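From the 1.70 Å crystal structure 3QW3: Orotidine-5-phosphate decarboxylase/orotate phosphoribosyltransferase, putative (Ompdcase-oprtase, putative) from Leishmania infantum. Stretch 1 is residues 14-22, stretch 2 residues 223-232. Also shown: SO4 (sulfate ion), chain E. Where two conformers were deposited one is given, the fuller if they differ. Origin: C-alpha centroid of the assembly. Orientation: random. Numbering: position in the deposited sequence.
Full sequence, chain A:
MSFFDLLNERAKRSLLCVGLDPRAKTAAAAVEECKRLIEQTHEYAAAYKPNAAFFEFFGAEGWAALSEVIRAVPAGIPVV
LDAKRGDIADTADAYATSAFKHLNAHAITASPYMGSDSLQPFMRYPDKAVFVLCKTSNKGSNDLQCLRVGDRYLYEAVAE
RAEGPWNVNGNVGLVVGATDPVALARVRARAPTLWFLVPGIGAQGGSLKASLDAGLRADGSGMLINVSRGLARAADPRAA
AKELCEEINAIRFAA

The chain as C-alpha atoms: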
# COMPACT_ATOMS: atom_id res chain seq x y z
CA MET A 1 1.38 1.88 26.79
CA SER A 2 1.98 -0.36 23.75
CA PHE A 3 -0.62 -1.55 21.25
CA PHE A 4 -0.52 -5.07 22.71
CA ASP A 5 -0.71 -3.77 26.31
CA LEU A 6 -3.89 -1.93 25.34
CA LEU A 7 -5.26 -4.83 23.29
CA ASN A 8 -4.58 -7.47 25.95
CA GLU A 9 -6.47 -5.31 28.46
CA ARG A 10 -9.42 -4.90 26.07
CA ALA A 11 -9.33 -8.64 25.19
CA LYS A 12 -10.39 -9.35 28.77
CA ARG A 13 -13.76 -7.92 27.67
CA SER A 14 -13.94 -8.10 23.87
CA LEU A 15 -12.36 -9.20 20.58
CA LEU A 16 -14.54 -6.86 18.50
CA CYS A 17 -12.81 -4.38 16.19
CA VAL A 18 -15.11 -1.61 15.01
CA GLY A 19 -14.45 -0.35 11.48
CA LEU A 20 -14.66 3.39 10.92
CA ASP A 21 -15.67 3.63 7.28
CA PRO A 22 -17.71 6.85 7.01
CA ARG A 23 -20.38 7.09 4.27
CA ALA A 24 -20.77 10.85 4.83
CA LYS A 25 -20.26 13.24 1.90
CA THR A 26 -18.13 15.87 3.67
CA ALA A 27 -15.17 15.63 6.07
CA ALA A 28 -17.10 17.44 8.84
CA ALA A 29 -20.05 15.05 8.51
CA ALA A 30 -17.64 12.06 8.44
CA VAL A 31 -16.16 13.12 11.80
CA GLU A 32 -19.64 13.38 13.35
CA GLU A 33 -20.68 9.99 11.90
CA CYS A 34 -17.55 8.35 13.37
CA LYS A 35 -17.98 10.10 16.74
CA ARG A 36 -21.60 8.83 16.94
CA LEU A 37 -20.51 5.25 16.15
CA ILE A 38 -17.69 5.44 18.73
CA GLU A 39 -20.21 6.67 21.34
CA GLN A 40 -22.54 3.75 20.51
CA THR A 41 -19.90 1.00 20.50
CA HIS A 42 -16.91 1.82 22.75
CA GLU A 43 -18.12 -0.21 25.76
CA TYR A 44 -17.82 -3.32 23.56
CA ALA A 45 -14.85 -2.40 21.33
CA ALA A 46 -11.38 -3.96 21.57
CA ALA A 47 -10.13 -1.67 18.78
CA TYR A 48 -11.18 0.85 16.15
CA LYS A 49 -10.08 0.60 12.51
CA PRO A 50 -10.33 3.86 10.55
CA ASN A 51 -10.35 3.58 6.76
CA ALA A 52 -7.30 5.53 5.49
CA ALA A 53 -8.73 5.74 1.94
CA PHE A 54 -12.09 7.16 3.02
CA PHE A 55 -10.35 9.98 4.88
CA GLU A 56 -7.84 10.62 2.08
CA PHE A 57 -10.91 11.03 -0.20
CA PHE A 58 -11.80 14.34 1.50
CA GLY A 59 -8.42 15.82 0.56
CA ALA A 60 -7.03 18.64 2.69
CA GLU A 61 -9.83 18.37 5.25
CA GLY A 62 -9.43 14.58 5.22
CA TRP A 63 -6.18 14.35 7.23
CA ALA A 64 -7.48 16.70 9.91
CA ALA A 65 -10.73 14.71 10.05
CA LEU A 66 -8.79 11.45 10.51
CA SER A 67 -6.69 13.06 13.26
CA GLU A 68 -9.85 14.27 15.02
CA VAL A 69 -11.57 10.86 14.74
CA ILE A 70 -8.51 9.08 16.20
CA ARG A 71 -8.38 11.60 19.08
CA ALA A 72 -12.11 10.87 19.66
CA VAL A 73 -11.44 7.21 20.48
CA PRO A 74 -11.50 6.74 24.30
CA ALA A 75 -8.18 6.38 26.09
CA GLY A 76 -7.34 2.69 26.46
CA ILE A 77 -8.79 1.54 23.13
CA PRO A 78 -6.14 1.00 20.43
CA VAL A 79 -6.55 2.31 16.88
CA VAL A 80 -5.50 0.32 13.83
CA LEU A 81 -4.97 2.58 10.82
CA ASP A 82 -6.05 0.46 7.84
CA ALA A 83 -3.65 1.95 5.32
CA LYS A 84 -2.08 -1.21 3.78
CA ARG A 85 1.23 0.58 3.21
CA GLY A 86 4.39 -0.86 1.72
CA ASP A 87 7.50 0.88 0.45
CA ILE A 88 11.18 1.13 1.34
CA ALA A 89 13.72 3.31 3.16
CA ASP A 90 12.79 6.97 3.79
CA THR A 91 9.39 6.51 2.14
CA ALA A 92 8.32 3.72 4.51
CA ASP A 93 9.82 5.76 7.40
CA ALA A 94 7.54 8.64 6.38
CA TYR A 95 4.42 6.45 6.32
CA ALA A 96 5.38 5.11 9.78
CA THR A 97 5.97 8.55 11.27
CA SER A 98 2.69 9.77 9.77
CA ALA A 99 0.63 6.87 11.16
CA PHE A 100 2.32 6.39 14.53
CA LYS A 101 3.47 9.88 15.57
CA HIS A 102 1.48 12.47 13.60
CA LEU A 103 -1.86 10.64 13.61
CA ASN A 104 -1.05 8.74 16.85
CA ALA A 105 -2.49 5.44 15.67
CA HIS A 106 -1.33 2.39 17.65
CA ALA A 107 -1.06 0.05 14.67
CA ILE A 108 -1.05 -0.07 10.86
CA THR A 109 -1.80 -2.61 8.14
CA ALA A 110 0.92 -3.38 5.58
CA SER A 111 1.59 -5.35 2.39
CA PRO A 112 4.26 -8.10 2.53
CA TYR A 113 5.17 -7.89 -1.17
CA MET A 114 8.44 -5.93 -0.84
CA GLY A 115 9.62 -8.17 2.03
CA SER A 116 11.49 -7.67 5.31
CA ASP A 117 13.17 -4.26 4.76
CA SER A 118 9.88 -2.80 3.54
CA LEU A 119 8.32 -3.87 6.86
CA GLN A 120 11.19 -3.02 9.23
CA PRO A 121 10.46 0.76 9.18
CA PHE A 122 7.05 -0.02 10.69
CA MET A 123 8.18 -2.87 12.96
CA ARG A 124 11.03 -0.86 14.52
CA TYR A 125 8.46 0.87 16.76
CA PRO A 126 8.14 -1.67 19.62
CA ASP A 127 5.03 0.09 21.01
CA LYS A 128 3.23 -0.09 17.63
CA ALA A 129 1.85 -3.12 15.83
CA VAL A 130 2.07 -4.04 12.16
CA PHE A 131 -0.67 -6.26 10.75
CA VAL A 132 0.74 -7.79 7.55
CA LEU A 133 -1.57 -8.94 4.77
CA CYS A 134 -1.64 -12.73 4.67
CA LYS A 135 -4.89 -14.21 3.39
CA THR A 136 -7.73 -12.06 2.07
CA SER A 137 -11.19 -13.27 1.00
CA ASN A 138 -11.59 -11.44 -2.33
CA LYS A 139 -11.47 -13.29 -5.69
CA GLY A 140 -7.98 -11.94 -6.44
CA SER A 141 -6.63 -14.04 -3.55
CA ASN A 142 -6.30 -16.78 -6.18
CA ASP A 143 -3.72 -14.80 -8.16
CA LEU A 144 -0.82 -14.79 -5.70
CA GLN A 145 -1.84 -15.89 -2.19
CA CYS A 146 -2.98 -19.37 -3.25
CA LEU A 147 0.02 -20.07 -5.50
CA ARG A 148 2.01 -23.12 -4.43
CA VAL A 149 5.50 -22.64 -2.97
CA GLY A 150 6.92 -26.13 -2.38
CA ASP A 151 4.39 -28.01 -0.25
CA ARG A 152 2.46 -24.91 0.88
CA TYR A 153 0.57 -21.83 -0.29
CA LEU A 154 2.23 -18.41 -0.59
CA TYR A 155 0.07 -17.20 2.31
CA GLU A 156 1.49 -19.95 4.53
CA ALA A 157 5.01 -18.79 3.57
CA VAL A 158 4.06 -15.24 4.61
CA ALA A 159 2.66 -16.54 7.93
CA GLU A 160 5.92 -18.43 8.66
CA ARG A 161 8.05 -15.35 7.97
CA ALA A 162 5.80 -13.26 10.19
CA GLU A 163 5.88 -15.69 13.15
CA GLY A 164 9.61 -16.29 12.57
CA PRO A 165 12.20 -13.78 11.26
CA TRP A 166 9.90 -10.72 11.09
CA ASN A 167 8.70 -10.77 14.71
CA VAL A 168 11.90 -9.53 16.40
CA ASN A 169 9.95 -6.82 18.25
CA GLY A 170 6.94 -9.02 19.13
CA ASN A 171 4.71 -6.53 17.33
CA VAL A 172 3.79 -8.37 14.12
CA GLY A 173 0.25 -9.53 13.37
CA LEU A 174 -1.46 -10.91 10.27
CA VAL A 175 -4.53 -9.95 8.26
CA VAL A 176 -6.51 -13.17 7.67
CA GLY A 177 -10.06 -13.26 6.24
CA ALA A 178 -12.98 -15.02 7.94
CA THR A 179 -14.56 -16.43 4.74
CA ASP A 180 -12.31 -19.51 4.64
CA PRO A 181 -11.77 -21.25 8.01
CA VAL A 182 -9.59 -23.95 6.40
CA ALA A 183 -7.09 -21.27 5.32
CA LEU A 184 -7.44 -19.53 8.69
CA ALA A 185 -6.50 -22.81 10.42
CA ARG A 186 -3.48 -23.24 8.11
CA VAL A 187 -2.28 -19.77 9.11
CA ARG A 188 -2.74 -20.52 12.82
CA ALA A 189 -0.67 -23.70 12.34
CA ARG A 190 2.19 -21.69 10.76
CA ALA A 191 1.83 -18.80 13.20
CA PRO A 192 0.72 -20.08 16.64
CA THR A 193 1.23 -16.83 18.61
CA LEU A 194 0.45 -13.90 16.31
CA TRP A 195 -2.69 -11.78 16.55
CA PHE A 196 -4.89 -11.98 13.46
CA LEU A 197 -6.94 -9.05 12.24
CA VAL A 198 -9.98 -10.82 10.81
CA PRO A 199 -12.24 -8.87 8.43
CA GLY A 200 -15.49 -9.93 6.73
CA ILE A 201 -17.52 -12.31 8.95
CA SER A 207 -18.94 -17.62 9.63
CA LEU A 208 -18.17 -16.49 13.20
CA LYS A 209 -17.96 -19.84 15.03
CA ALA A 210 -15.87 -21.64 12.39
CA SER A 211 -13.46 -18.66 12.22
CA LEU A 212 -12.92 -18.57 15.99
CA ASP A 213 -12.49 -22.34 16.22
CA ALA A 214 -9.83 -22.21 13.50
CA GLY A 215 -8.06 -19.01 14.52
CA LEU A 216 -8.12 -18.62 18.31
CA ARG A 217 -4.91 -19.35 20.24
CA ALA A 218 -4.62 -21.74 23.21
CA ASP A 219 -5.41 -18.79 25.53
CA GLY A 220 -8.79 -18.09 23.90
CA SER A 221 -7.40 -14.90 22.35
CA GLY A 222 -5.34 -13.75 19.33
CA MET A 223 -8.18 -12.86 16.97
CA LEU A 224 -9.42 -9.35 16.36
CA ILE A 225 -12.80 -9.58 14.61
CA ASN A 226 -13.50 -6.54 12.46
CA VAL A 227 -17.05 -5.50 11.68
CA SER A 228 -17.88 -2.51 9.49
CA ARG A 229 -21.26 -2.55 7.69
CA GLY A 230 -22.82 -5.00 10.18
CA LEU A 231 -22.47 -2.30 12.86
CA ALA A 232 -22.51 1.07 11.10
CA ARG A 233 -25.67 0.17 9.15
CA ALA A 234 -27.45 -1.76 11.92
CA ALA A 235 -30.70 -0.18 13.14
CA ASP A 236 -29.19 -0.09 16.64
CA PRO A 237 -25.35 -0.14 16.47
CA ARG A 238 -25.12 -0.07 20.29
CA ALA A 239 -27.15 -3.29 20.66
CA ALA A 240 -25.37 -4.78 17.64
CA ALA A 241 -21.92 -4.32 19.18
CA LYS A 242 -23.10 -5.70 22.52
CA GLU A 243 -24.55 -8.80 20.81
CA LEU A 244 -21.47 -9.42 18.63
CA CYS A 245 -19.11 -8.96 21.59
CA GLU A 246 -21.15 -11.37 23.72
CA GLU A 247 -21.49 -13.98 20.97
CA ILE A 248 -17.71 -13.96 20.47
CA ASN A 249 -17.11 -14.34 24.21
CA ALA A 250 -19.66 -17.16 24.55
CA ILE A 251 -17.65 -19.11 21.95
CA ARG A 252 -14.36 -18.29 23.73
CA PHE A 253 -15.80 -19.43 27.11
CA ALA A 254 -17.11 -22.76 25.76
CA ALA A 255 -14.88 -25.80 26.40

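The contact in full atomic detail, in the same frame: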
# COMPACT_ATOMS: atom_id res chain seq x y z
N SER A 14 -13.45 -8.09 25.25
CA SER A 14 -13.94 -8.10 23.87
C SER A 14 -12.85 -8.42 22.86
O SER A 14 -11.69 -8.09 23.07
CB SER A 14 -14.51 -6.73 23.52
OG SER A 14 -15.02 -6.72 22.20
N LEU A 15 -13.24 -9.05 21.75
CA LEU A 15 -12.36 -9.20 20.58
C LEU A 15 -12.90 -8.46 19.36
O LEU A 15 -12.45 -8.68 18.23
CB LEU A 15 -12.15 -10.68 20.23
CG LEU A 15 -11.49 -11.57 21.29
CD1 LEU A 15 -11.33 -12.98 20.76
CD2 LEU A 15 -10.14 -11.00 21.75
N LEU A 16 -13.88 -7.58 19.59
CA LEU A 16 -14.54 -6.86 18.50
C LEU A 16 -13.76 -5.63 18.07
O LEU A 16 -13.47 -4.75 18.88
CB LEU A 16 -15.97 -6.47 18.91
CG LEU A 16 -16.80 -5.71 17.89
CD1 LEU A 16 -17.06 -6.57 16.65
CD2 LEU A 16 -18.11 -5.26 18.52
N CYS A 17 -13.42 -5.57 16.79
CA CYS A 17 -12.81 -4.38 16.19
C CYS A 17 -13.87 -3.66 15.39
O CYS A 17 -14.52 -4.27 14.53
CB CYS A 17 -11.65 -4.78 15.28
SG CYS A 17 -10.82 -3.39 14.48
N VAL A 18 -14.07 -2.38 15.68
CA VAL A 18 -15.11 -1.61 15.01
C VAL A 18 -14.51 -0.79 13.87
O VAL A 18 -13.68 0.10 14.09
CB VAL A 18 -15.87 -0.68 15.99
CG1 VAL A 18 -16.98 0.09 15.28
CG2 VAL A 18 -16.44 -1.49 17.17
N GLY A 19 -14.91 -1.10 12.64
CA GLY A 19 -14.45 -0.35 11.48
C GLY A 19 -15.01 1.06 11.47
O GLY A 19 -16.18 1.27 11.81
N LEU A 20 -14.18 2.03 11.10
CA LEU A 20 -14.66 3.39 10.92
C LEU A 20 -14.52 3.74 9.45
O LEU A 20 -13.45 4.14 8.99
CB LEU A 20 -13.93 4.37 11.84
CG LEU A 20 -14.12 4.08 13.34
CD1 LEU A 20 -13.23 4.99 14.17
CD2 LEU A 20 -15.59 4.21 13.76
N ASP A 21 -15.62 3.53 8.73
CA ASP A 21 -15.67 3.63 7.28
C ASP A 21 -16.81 4.58 6.90
O ASP A 21 -17.86 4.14 6.43
CB ASP A 21 -15.92 2.23 6.68
CG ASP A 21 -14.91 1.20 7.16
OD1 ASP A 21 -13.81 1.14 6.59
OD2 ASP A 21 -15.23 0.44 8.10
N PRO A 22 -16.61 5.89 7.12
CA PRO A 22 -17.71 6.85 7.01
C PRO A 22 -18.32 6.90 5.60
O PRO A 22 -17.59 6.89 4.61
CB PRO A 22 -17.06 8.18 7.37
CG PRO A 22 -15.60 7.99 7.14
CD PRO A 22 -15.34 6.55 7.46
N MET A 223 -7.40 -13.24 18.14
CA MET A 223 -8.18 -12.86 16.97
C MET A 223 -8.89 -11.55 17.24
O MET A 223 -9.51 -11.37 18.28
CB MET A 223 -9.20 -13.93 16.60
CG MET A 223 -8.65 -15.05 15.76
SD MET A 223 -10.00 -16.19 15.44
CE MET A 223 -10.80 -15.46 14.02
N LEU A 224 -8.76 -10.64 16.28
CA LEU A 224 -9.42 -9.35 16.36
C LEU A 224 -10.44 -9.34 15.22
O LEU A 224 -10.07 -9.27 14.04
CB LEU A 224 -8.41 -8.20 16.20
CG LEU A 224 -8.31 -7.09 17.25
CD1 LEU A 224 -7.52 -5.92 16.67
CD2 LEU A 224 -9.66 -6.62 17.80
N ILE A 225 -11.71 -9.44 15.58
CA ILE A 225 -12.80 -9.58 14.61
C ILE A 225 -13.35 -8.23 14.18
O ILE A 225 -14.05 -7.56 14.94
CB ILE A 225 -13.98 -10.43 15.17
CG1 ILE A 225 -13.47 -11.77 15.75
CG2 ILE A 225 -15.09 -10.62 14.11
CD1 ILE A 225 -12.77 -12.66 14.76
N ASN A 226 -13.05 -7.83 12.95
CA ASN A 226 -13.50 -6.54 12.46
C ASN A 226 -14.90 -6.62 11.88
O ASN A 226 -15.21 -7.52 11.10
CB ASN A 226 -12.55 -5.97 11.41
CG ASN A 226 -13.00 -4.61 10.90
OD1 ASN A 226 -13.57 -4.50 9.81
ND2 ASN A 226 -12.77 -3.58 11.69
N VAL A 227 -15.74 -5.67 12.28
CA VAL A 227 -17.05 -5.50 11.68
C VAL A 227 -17.22 -4.05 11.25
O VAL A 227 -16.98 -3.12 12.03
CB VAL A 227 -18.20 -5.92 12.64
CG1 VAL A 227 -19.55 -5.75 11.96
CG2 VAL A 227 -18.01 -7.37 13.07
N SER A 228 -17.62 -3.85 10.00
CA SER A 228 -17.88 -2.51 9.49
C SER A 228 -19.38 -2.30 9.25
O SER A 228 -20.07 -1.75 10.11
CB SER A 228 -17.08 -2.25 8.22
OG SER A 228 -17.39 -0.96 7.71
N ARG A 229 -19.86 -2.75 8.10
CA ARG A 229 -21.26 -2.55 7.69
C ARG A 229 -22.27 -3.14 8.67
O ARG A 229 -23.31 -2.53 8.94
N GLY A 230 -21.96 -4.32 9.20
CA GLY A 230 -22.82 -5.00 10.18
C GLY A 230 -23.12 -4.19 11.43
O GLY A 230 -24.11 -4.46 12.12
N LEU A 231 -22.27 -3.20 11.72
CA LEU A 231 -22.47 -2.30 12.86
C LEU A 231 -22.96 -0.93 12.44
O LEU A 231 -23.98 -0.45 12.94
CB LEU A 231 -21.17 -2.14 13.67
CG LEU A 231 -20.71 -3.26 14.59
CD1 LEU A 231 -19.35 -2.92 15.18
CD2 LEU A 231 -21.73 -3.47 15.69
N ALA A 232 -22.22 -0.30 11.52
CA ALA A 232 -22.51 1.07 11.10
C ALA A 232 -23.91 1.20 10.50
O ALA A 232 -24.58 2.22 10.68
CB ALA A 232 -21.45 1.57 10.12
S SO4 E . -18.53 -5.93 7.09
O1 SO4 E . -18.43 -7.01 6.10
O2 SO4 E . -17.48 -6.09 8.08
O3 SO4 E . -18.39 -4.64 6.41
O4 SO4 E . -19.84 -6.00 7.75
O HOH W 1 -18.33 -0.32 11.90

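What holds two segments more than two hundred residues apart in sequence side by side? They are neighbouring parallel strands, and a ladder of backbone hydrogen bonds joins them. Ile225 N donates to Leu15 O at 2.9 Å, Cys17 N to Ile225 O at 2.8 Å, Val227 N to Cys17 O at 2.9 Å, and Gly19 N to Val227 O at 3.0 Å. The bonds alternate in direction, and Ile225, Cys17 and Val227 each use both amide and carbonyl, as expected where a residue of one parallel strand is flanked by two residues of the other. The strand axes nevertheless cross at -33°, the twist usual in such sheets.

Why does Leu15, which precedes its strand, have the largest area covered by the other stretch? It lies where the ladder begins, and both its backbone and its side chain meet the partner. Its carbonyl accepts the first hydrogen bond, and its O also lies 3.5 Å from Leu224 CD2. Leu15 CB packs 3.4 Å from Met223 O, a carbonyl buried here without a hydrogen-bonding partner in the model. Close by, Ser14 OG accepts a hydrogen bond from Leu16 N at 3.0 Å, tying the loop to the start of the strand.

How does Cys17 come to be covered almost as much? Its backbone bonds on both sides of its register partner, Asn226, while its side chain shares a face of the sheet with that residue. Asn226 ND2 donates to Cys17 SG at 3.4 Å, a long separation suited to the large sulfur atom, with a nearly straight angle of 162°. The close pairing also brings Asn226 CA within 3.2 Å of Cys17 O in a CA-H...O contact. Leu224 adds an apolar contact, its CD2 lying 3.7 Å from Cys17 CB.

What occupies the other face? Leu16 and Val18 share it with Ile225 and Val227, and Leu231, from the following helix, packs against it. Leu16 CD1 reaches Val227 CG2 at 3.8 Å, while Val18 CG2 and Leu231 CD1 are also 3.8 Å apart.

How is the contact finished beyond the strands? Ser228 OG donates a short 2.6 Å hydrogen bond to Asp21 OD2, extending the contact past the backbone ladder. Water 1 O lies 2.7 Å from Gly19 O and 2.9 Å from Ser228 O, within hydrogen-bonding reach of both carbonyls. At the helix start, a sulfate, probably from the crystallisation liquor, accepts hydrogen bonds from the backbone amides of Ser228, Arg229 and Gly230.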